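Local coordinates for uncharacterized RNA methyltransferase pyrab10780 (Pyrococcus abyssi, PDB 2JJQ), which catalyses the S-adenosyl-L-methionine-dependent methylation of uridine 54 in tRNA to 5-methyluridine, at residues 39-53 with 62-76. Residues are numbered along the deposited sequence; the frame is centred on the assembly and turned at random.
Sequences ILVPFSAPGDEIIVE and RVASQWKLVRSSPLR
Val41 CG1 packs over one face of the Trp67 indole, 3.5 Å from the centroid of the five-membered ring and 12° off the normal, a CH-pi contact. CG of Trp67 stands between its backbone N and carbonyl carbon (chi1 54°), which carries the six-membered half to Ile50: CG2 of Ile50 lies 3.6 Å from CE3 of Trp67. Near the ring plane, the far edge meets the carbonyl O of Phe43.

Phe43 belongs to the type II turn from Val41 to Ser44, which Arg76 ties down. NH1 of Arg76 reaches Phe43 O at 3.2 Å and also makes a salt bridge to Asp48 OD2 (2.8 Å), which accepts through its syn lone pair, carboxylate and guanidinium nearly coplanar. Ala45 N meets the same OD2 from above the carboxylate plane, while OD1 takes Ser73 N almost along its C-O axis, so the buried acid is gripped by three donors. Ser73 OG donates to Pro46 O at 2.6 Å.

Strands 49-53 and 67-69 run antiparallel; at Val70 and Arg71, which both donate to Glu49 O, a classic beta bulge shifts the register. At the other end Leu40 bridges Val63: Leu40 N donates to Arg62 O and Ala64 N to Leu40 O. Together the hairpin and strand 39-41 wrap round a small apolar core of Val41, Ile50, Val52, Ala64 and Trp67, the compact all-beta build of the N-terminal TRAM-like domain.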
loop_
_atom_site.group_PDB
_atom_site.type_symbol
_atom_site.label_atom_id
_atom_site.label_comp_id
_atom_site.label_asym_id
_atom_site.label_seq_id
_atom_site.Cartn_x
_atom_site.Cartn_y
_atom_site.Cartn_z
ATOM N N ILE A 39 -27.965 -10.828 2.725
ATOM C CA ILE A 39 -27.325 -11.116 1.438
ATOM C C ILE A 39 -26.271 -9.988 1.271
ATOM O O ILE A 39 -26.478 -8.904 1.828
ATOM C CB ILE A 39 -28.346 -11.048 0.294
ATOM C CG1 ILE A 39 -29.395 -12.173 0.460
ATOM C CG2 ILE A 39 -27.649 -11.038 -1.087
ATOM C CD1 ILE A 39 -30.464 -12.226 -0.644
ATOM N N LEU A 40 -25.158 -10.247 0.572
ATOM C CA LEU A 40 -24.084 -9.242 0.373
ATOM C C LEU A 40 -24.258 -8.704 -1.037
ATOM O O LEU A 40 -24.738 -9.455 -1.878
ATOM C CB LEU A 40 -22.688 -9.877 0.485
ATOM C CG LEU A 40 -22.344 -10.414 1.873
ATOM C CD1 LEU A 40 -20.978 -11.140 1.878
ATOM C CD2 LEU A 40 -22.412 -9.284 2.938
ATOM N N VAL A 41 -23.900 -7.423 -1.274
ATOM C CA VAL A 41 -24.031 -6.756 -2.579
ATOM C C VAL A 41 -22.839 -5.814 -2.820
ATOM O O VAL A 41 -22.760 -4.745 -2.191
ATOM C CB VAL A 41 -25.313 -5.849 -2.628
ATOM C CG1 VAL A 41 -25.498 -5.273 -4.014
ATOM C CG2 VAL A 41 -26.579 -6.581 -2.115
ATOM N N PRO A 42 -21.904 -6.188 -3.711
ATOM C CA PRO A 42 -20.718 -5.335 -3.956
ATOM C C PRO A 42 -21.070 -4.018 -4.660
ATOM O O PRO A 42 -22.006 -3.996 -5.474
ATOM C CB PRO A 42 -19.864 -6.160 -4.942
ATOM C CG PRO A 42 -20.370 -7.559 -4.860
ATOM C CD PRO A 42 -21.778 -7.542 -4.308
ATOM N N PHE A 43 -20.291 -2.967 -4.392
ATOM C CA PHE A 43 -20.444 -1.648 -5.028
ATOM C C PHE A 43 -21.838 -1.075 -4.826
ATOM O O PHE A 43 -22.391 -0.402 -5.699
ATOM C CB PHE A 43 -20.109 -1.704 -6.518
ATOM C CG PHE A 43 -18.615 -1.900 -6.799
ATOM C CD1 PHE A 43 -17.680 -0.910 -6.454
ATOM C CD2 PHE A 43 -18.159 -3.058 -7.398
ATOM C CE1 PHE A 43 -16.320 -1.100 -6.705
ATOM C CE2 PHE A 43 -16.802 -3.247 -7.657
ATOM C CZ PHE A 43 -15.881 -2.275 -7.319
ATOM N N SER A 44 -22.399 -1.375 -3.668
ATOM C CA SER A 44 -23.645 -0.766 -3.253
ATOM C C SER A 44 -23.374 0.226 -2.104
ATOM O O SER A 44 -22.265 0.284 -1.544
ATOM C CB SER A 44 -24.665 -1.864 -2.887
ATOM O OG SER A 44 -24.326 -2.530 -1.680
ATOM N N ALA A 45 -24.362 1.030 -1.778
ATOM C CA ALA A 45 -24.202 2.084 -0.751
ATOM C C ALA A 45 -25.365 1.996 0.202
ATOM O O ALA A 45 -26.508 1.780 -0.249
ATOM C CB ALA A 45 -24.148 3.548 -1.433
ATOM N N PRO A 46 -25.135 2.225 1.505
ATOM C CA PRO A 46 -26.272 2.229 2.398
ATOM C C PRO A 46 -27.262 3.276 1.939
ATOM O O PRO A 46 -26.864 4.411 1.621
ATOM C CB PRO A 46 -25.659 2.614 3.730
ATOM C CG PRO A 46 -24.188 2.103 3.638
ATOM C CD PRO A 46 -23.871 2.534 2.229
ATOM N N GLY A 47 -28.537 2.906 1.875
ATOM C CA GLY A 47 -29.550 3.872 1.384
ATOM C C GLY A 47 -29.984 3.553 -0.051
ATOM O O GLY A 47 -31.049 3.987 -0.509
ATOM N N ASP A 48 -29.166 2.796 -0.774
ATOM C CA ASP A 48 -29.544 2.303 -2.112
ATOM C C ASP A 48 -30.803 1.451 -2.033
ATOM O O ASP A 48 -30.934 0.622 -1.158
ATOM C CB ASP A 48 -28.453 1.384 -2.652
ATOM C CG ASP A 48 -27.299 2.106 -3.343
ATOM O OD1 ASP A 48 -27.352 3.339 -3.632
ATOM O OD2 ASP A 48 -26.296 1.380 -3.668
ATOM N N GLU A 49 -31.732 1.661 -2.951
ATOM C CA GLU A 49 -32.904 0.834 -3.004
ATOM C C GLU A 49 -32.626 -0.085 -4.190
ATOM O O GLU A 49 -32.343 0.377 -5.303
ATOM C CB GLU A 49 -34.158 1.709 -3.173
ATOM C CG GLU A 49 -35.441 0.907 -3.432
ATOM C CD GLU A 49 -36.593 1.798 -3.914
ATOM O OE1 GLU A 49 -36.618 3.004 -3.541
ATOM O OE2 GLU A 49 -37.469 1.291 -4.666
ATOM N N ILE A 50 -32.570 -1.384 -3.938
ATOM C CA ILE A 50 -32.194 -2.327 -5.003
ATOM C C ILE A 50 -33.180 -3.512 -5.149
ATOM O O ILE A 50 -33.976 -3.798 -4.259
ATOM C CB ILE A 50 -30.736 -2.865 -4.811
ATOM C CG1 ILE A 50 -30.656 -3.889 -3.682
ATOM C CG2 ILE A 50 -29.730 -1.694 -4.505
ATOM C CD1 ILE A 50 -29.488 -4.823 -3.888
ATOM N N ILE A 51 -33.127 -4.174 -6.294
ATOM C CA ILE A 51 -33.781 -5.480 -6.459
ATOM C C ILE A 51 -32.685 -6.481 -6.784
ATOM O O ILE A 51 -31.901 -6.244 -7.701
ATOM C CB ILE A 51 -34.807 -5.470 -7.624
ATOM C CG1 ILE A 51 -35.908 -4.451 -7.343
ATOM C CG2 ILE A 51 -35.378 -6.888 -7.842
ATOM C CD1 ILE A 51 -36.570 -3.845 -8.578
ATOM N N VAL A 52 -32.608 -7.578 -6.028
ATOM C CA VAL A 52 -31.590 -8.597 -6.296
ATOM C C VAL A 52 -32.140 -9.554 -7.343
ATOM O O VAL A 52 -33.181 -10.196 -7.119
ATOM C CB VAL A 52 -31.244 -9.432 -5.034
ATOM C CG1 VAL A 52 -30.188 -10.502 -5.349
ATOM C CG2 VAL A 52 -30.796 -8.530 -3.889
ATOM N N GLU A 53 -31.456 -9.644 -8.477
ATOM C CA GLU A 53 -31.881 -10.528 -9.550
ATOM C C GLU A 53 -31.248 -11.912 -9.430
ATOM O O GLU A 53 -31.941 -12.921 -9.377
ATOM C CB GLU A 53 -31.530 -9.913 -10.900
ATOM C CG GLU A 53 -32.168 -8.553 -11.116
ATOM C CD GLU A 53 -31.433 -7.739 -12.147
ATOM O OE1 GLU A 53 -30.180 -7.839 -12.200
ATOM O OE2 GLU A 53 -32.105 -7.001 -12.900
ATOM N N ARG A 62 -24.567 -15.690 0.629
ATOM C CA ARG A 62 -25.251 -15.269 -0.577
ATOM C C ARG A 62 -24.726 -13.903 -0.976
ATOM O O ARG A 62 -24.716 -12.978 -0.174
ATOM C CB ARG A 62 -26.771 -15.265 -0.387
ATOM C CG ARG A 62 -27.359 -16.660 -0.194
ATOM C CD ARG A 62 -28.851 -16.703 -0.489
ATOM N NE ARG A 62 -29.675 -15.860 0.380
ATOM C CZ ARG A 62 -29.476 -15.631 1.681
ATOM N NH1 ARG A 62 -28.456 -16.182 2.339
ATOM N NH2 ARG A 62 -30.321 -14.839 2.332
ATOM N N VAL A 63 -24.277 -13.813 -2.219
ATOM C CA VAL A 63 -23.748 -12.594 -2.790
ATOM C C VAL A 63 -24.563 -12.209 -4.023
ATOM O O VAL A 63 -24.677 -12.999 -4.973
ATOM C CB VAL A 63 -22.276 -12.796 -3.199
ATOM C CG1 VAL A 63 -21.728 -11.561 -3.944
ATOM C CG2 VAL A 63 -21.447 -13.134 -1.970
ATOM N N ALA A 64 -25.127 -11.002 -4.017
ATOM C CA ALA A 64 -25.865 -10.496 -5.177
ATOM C C ALA A 64 -24.964 -10.319 -6.410
ATOM O O ALA A 64 -24.225 -9.356 -6.501
ATOM C CB ALA A 64 -26.549 -9.184 -4.835
ATOM N N SER A 65 -25.039 -11.239 -7.366
ATOM C CA SER A 65 -24.235 -11.124 -8.594
ATOM C C SER A 65 -24.888 -10.311 -9.723
ATOM O O SER A 65 -24.193 -9.813 -10.606
ATOM C CB SER A 65 -23.883 -12.499 -9.120
ATOM O OG SER A 65 -25.052 -13.282 -9.270
ATOM N N GLN A 66 -26.215 -10.196 -9.701
ATOM C CA GLN A 66 -26.925 -9.324 -10.640
ATOM C C GLN A 66 -28.024 -8.597 -9.865
ATOM O O GLN A 66 -28.865 -9.234 -9.214
ATOM C CB GLN A 66 -27.521 -10.143 -11.788
ATOM C CG GLN A 66 -27.607 -9.386 -13.121
ATOM C CD GLN A 66 -27.955 -10.295 -14.304
ATOM O OE1 GLN A 66 -28.517 -11.392 -14.134
ATOM N NE2 GLN A 66 -27.610 -9.844 -15.513
ATOM N N TRP A 67 -27.990 -7.266 -9.891
ATOM C CA TRP A 67 -28.965 -6.484 -9.150
ATOM C C TRP A 67 -29.313 -5.204 -9.891
ATOM O O TRP A 67 -28.577 -4.761 -10.773
ATOM C CB TRP A 67 -28.507 -6.189 -7.708
ATOM C CG TRP A 67 -27.145 -5.525 -7.575
ATOM C CD1 TRP A 67 -25.929 -6.141 -7.635
ATOM C CD2 TRP A 67 -26.874 -4.125 -7.324
ATOM N NE1 TRP A 67 -24.921 -5.216 -7.451
ATOM C CE2 TRP A 67 -25.473 -3.977 -7.256
ATOM C CE3 TRP A 67 -27.683 -2.986 -7.152
ATOM C CZ2 TRP A 67 -24.852 -2.733 -7.034
ATOM C CZ3 TRP A 67 -27.066 -1.754 -6.931
ATOM C CH2 TRP A 67 -25.662 -1.641 -6.870
ATOM N N LYS A 68 -30.468 -4.639 -9.539
ATOM C CA LYS A 68 -30.932 -3.416 -10.173
ATOM C C LYS A 68 -30.934 -2.288 -9.143
ATOM O O LYS A 68 -31.515 -2.408 -8.071
ATOM C CB LYS A 68 -32.332 -3.630 -10.759
ATOM C CG LYS A 68 -32.909 -2.460 -11.597
ATOM C CD LYS A 68 -34.310 -2.860 -12.137
ATOM C CE LYS A 68 -35.175 -1.673 -12.597
ATOM N NZ LYS A 68 -34.576 -0.829 -13.655
ATOM N N LEU A 69 -30.292 -1.190 -9.480
ATOM C CA LEU A 69 -30.357 0.001 -8.628
ATOM C C LEU A 69 -31.623 0.796 -8.945
ATOM O O LEU A 69 -31.690 1.456 -9.983
ATOM C CB LEU A 69 -29.109 0.873 -8.827
ATOM C CG LEU A 69 -28.875 2.110 -7.947
ATOM C CD1 LEU A 69 -28.837 1.821 -6.445
ATOM C CD2 LEU A 69 -27.567 2.734 -8.374
ATOM N N VAL A 70 -32.619 0.739 -8.069
ATOM C CA VAL A 70 -33.877 1.494 -8.276
ATOM C C VAL A 70 -33.797 2.963 -7.816
ATOM O O VAL A 70 -34.330 3.884 -8.475
ATOM C CB VAL A 70 -35.058 0.815 -7.552
ATOM C CG1 VAL A 70 -36.326 1.599 -7.776
ATOM C CG2 VAL A 70 -35.208 -0.641 -8.025
ATOM N N ARG A 71 -33.156 3.178 -6.665
ATOM C CA ARG A 71 -32.924 4.521 -6.131
ATOM C C ARG A 71 -31.489 4.597 -5.590
ATOM O O ARG A 71 -31.025 3.680 -4.908
ATOM C CB ARG A 71 -33.921 4.879 -5.023
ATOM C CG ARG A 71 -35.253 5.414 -5.539
ATOM C CD ARG A 71 -36.066 6.188 -4.475
ATOM N NE ARG A 71 -37.276 6.769 -5.083
ATOM C CZ ARG A 71 -38.366 7.159 -4.415
ATOM N NH1 ARG A 71 -38.435 7.043 -3.088
ATOM N NH2 ARG A 71 -39.404 7.660 -5.084
ATOM N N SER A 72 -30.782 5.648 -5.970
ATOM C CA SER A 72 -29.375 5.846 -5.561
ATOM C C SER A 72 -29.262 6.509 -4.203
ATOM O O SER A 72 -29.918 7.504 -3.924
ATOM C CB SER A 72 -28.608 6.719 -6.576
ATOM O OG SER A 72 -28.291 6.002 -7.744
ATOM N N SER A 73 -28.385 5.970 -3.360
ATOM C CA SER A 73 -28.129 6.520 -2.064
ATOM C C SER A 73 -27.493 7.880 -2.257
ATOM O O SER A 73 -26.682 8.044 -3.169
ATOM C CB SER A 73 -27.061 5.681 -1.345
ATOM O OG SER A 73 -26.612 6.327 -0.160
ATOM N N PRO A 74 -27.791 8.821 -1.332
ATOM C CA PRO A 74 -27.157 10.134 -1.320
ATOM C C PRO A 74 -25.680 9.984 -0.860
ATOM O O PRO A 74 -24.911 10.931 -0.987
ATOM C CB PRO A 74 -27.960 10.892 -0.277
ATOM C CG PRO A 74 -28.384 9.803 0.706
ATOM C CD PRO A 74 -28.702 8.641 -0.194
ATOM N N LEU A 75 -25.271 8.803 -0.382
ATOM C CA LEU A 75 -23.848 8.603 -0.018
ATOM C C LEU A 75 -22.970 8.328 -1.234
ATOM O O LEU A 75 -21.731 8.235 -1.102
ATOM C CB LEU A 75 -23.723 7.452 0.986
ATOM C CG LEU A 75 -24.533 7.620 2.269
ATOM C CD1 LEU A 75 -24.269 6.472 3.168
ATOM C CD2 LEU A 75 -24.140 8.903 2.935
ATOM N N ARG A 76 -23.580 8.159 -2.411
ATOM C CA ARG A 76 -22.841 7.813 -3.619
ATOM C C ARG A 76 -22.256 9.093 -4.233
ATOM O O ARG A 76 -22.767 10.195 -3.994
ATOM C CB ARG A 76 -23.772 7.149 -4.641
ATOM C CG ARG A 76 -24.157 5.729 -4.254
ATOM C CD ARG A 76 -25.068 4.949 -5.312
ATOM N NE ARG A 76 -24.128 4.379 -6.232
ATOM C CZ ARG A 76 -23.797 3.103 -6.332
ATOM N NH1 ARG A 76 -24.422 2.124 -5.654
ATOM N NH2 ARG A 76 -22.872 2.818 -7.199
#